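Local coordinates for bifunctional cytochrome P450/NADPH--P450 reductase (Deinococcus aerius, PDB 7F3H), which probably hydroxylates organic substrates at a heme iron, with electrons supplied from NADPH through a fused reductase domain, at residues A[136-141]-A[452-457]. Sequence-based numbering, arbitrary orientation.
Sequences RTQGQD and RVRERR
A small three-stranded antiparallel sheet at the protein surface, with strand 450-455 between 142-143 and 426-429, is where Gln-138 and Asp-141 meet Glu-455 and Arg-452. The turn that leaves helix 113-137 and leads into strand 142-143 is a type II beta turn from Thr-137 to Gln-140, closed by Gln-140 N to Thr-137 O (2.9 Å); its third residue, Gly-139, has positive phi, where a CB would press against the carbonyl oxygen of Gln-138. At one end, the amide of Gln-138 reaches the strand on an extended chain. Its OE1 accepts from Glu-455 N at 2.9 Å in a nearly straight bond (178°), although the donor stands above the carbonyl plane. Its NE2 donates to Glu-455 OE2 at 3.2 Å, approaching from above the carboxylate, and Lys-425 forms a salt bridge with the other oxygen, OE1. At the other end, Arg-452 forms a salt bridge with Asp-141, NE (2.9 Å) and NH2 (3.0 Å) converging on the single oxygen OD1, with guanidinium and carboxylate planes only 15° apart. Asp-141 OD2 is hydrogen-bonded to Tyr-432. An alanine in place of Arg-452 would probably leave Asp-141 OD1 without its charged mate and uncover the carbonyl of Gly-139, against which the arginine CD packs. Between the ends, a water accepts from Val-453 N (2.9 Å) and donates to Gln-140 O, atoms 5.1 Å apart and too distant for a direct bond. A type II turn thus links helix 113-137 to edge strand 142-143, running antiparallel (169°) to 450-455, the last strand of the heme domain.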
# COMPACT_ATOMS: atom_id res chain seq x y z
N ARG A 136 -0.13 6.87 27.03
CA ARG A 136 -0.85 7.99 27.63
C ARG A 136 -2.34 7.74 27.70
O ARG A 136 -3.00 8.35 28.55
CB ARG A 136 -0.61 9.26 26.80
CG ARG A 136 0.75 9.90 27.01
CD ARG A 136 0.90 11.23 26.26
NE ARG A 136 1.61 11.11 24.98
CZ ARG A 136 1.06 11.43 23.82
NH1 ARG A 136 -0.20 11.87 23.81
NH2 ARG A 136 1.75 11.32 22.68
N THR A 137 -2.90 6.85 26.86
CA THR A 137 -4.35 6.77 26.76
C THR A 137 -4.91 5.39 27.06
O THR A 137 -6.06 5.10 26.72
CB THR A 137 -4.83 7.27 25.39
OG1 THR A 137 -4.22 6.50 24.35
CG2 THR A 137 -4.47 8.74 25.19
N GLN A 138 -4.12 4.54 27.75
CA GLN A 138 -4.52 3.20 28.13
C GLN A 138 -5.97 3.18 28.62
O GLN A 138 -6.41 4.07 29.34
CB GLN A 138 -3.60 2.68 29.24
CG GLN A 138 -2.22 2.24 28.81
CD GLN A 138 -1.38 1.75 29.99
OE1 GLN A 138 -1.65 0.68 30.57
NE2 GLN A 138 -0.36 2.52 30.35
N GLY A 139 -6.72 2.17 28.18
CA GLY A 139 -8.11 2.03 28.53
C GLY A 139 -9.06 2.77 27.60
O GLY A 139 -10.16 2.26 27.33
N GLN A 140 -8.65 3.94 27.08
CA GLN A 140 -9.42 4.63 26.05
C GLN A 140 -9.27 3.92 24.70
O GLN A 140 -8.29 3.21 24.44
CB GLN A 140 -8.96 6.08 25.93
CG GLN A 140 -8.84 6.78 27.27
CD GLN A 140 -8.25 8.18 27.15
OE1 GLN A 140 -8.67 8.97 26.30
NE2 GLN A 140 -7.31 8.50 28.02
N ASP A 141 -10.28 4.12 23.84
CA ASP A 141 -10.28 3.50 22.51
C ASP A 141 -9.10 3.98 21.67
O ASP A 141 -8.92 5.18 21.45
CB ASP A 141 -11.58 3.82 21.75
CG ASP A 141 -12.77 3.08 22.30
OD1 ASP A 141 -12.56 2.17 23.14
OD2 ASP A 141 -13.90 3.42 21.92
N ARG A 452 -8.32 -1.77 22.58
CA ARG A 452 -7.79 -1.22 23.82
C ARG A 452 -6.46 -1.89 24.18
O ARG A 452 -6.24 -3.06 23.89
CB ARG A 452 -8.80 -1.38 24.95
CG ARG A 452 -9.71 -0.17 25.02
CD ARG A 452 -10.92 -0.42 25.90
NE ARG A 452 -12.04 0.35 25.39
CZ ARG A 452 -13.27 0.25 25.85
NH1 ARG A 452 -13.55 -0.59 26.84
NH2 ARG A 452 -14.23 0.98 25.31
N VAL A 453 -5.55 -1.12 24.80
CA VAL A 453 -4.24 -1.66 25.16
C VAL A 453 -3.96 -1.43 26.63
O VAL A 453 -4.41 -0.44 27.24
CB VAL A 453 -3.09 -1.08 24.30
CG1 VAL A 453 -3.24 -1.49 22.87
CG2 VAL A 453 -2.99 0.42 24.42
N ARG A 454 -3.18 -2.35 27.22
CA ARG A 454 -2.74 -2.18 28.60
C ARG A 454 -1.27 -2.56 28.72
O ARG A 454 -0.82 -3.56 28.14
CB ARG A 454 -3.61 -3.04 29.55
CG ARG A 454 -3.39 -2.76 31.03
CD ARG A 454 -3.54 -4.02 31.92
NE ARG A 454 -2.93 -5.20 31.31
CZ ARG A 454 -3.36 -6.45 31.50
NH1 ARG A 454 -4.47 -6.66 32.21
NH2 ARG A 454 -2.73 -7.46 30.87
N GLU A 455 -0.50 -1.76 29.46
CA GLU A 455 0.91 -2.07 29.70
C GLU A 455 1.09 -3.52 30.15
O GLU A 455 0.44 -3.97 31.09
CB GLU A 455 1.48 -1.13 30.75
CG GLU A 455 2.20 0.08 30.19
CD GLU A 455 2.65 1.07 31.27
OE1 GLU A 455 3.78 1.59 31.16
OE2 GLU A 455 1.87 1.31 32.23
N ARG A 456 1.98 -4.25 29.47
CA ARG A 456 2.32 -5.58 29.93
C ARG A 456 3.12 -5.50 31.23
O ARG A 456 4.07 -4.72 31.35
CB ARG A 456 3.12 -6.32 28.85
CG ARG A 456 2.29 -6.61 27.61
CD ARG A 456 3.14 -7.19 26.50
NE ARG A 456 3.48 -8.58 26.78
CZ ARG A 456 4.55 -9.22 26.30
NH1 ARG A 456 5.40 -8.60 25.49
NH2 ARG A 456 4.74 -10.50 26.63
N ARG A 457 2.74 -6.29 32.17
CA ARG A 457 3.48 -6.19 33.42
C ARG A 457 4.69 -7.13 33.38
O ARG A 457 4.69 -8.10 32.61
CB ARG A 457 2.57 -6.54 34.59
CG ARG A 457 1.24 -5.83 34.56
CD ARG A 457 0.28 -6.40 35.61
NE ARG A 457 -0.95 -5.63 35.69
CZ ARG A 457 -2.17 -6.14 35.57
NH1 ARG A 457 -2.31 -7.45 35.35
NH2 ARG A 457 -3.25 -5.36 35.65
O HOH W 1 -6.21 1.71 24.94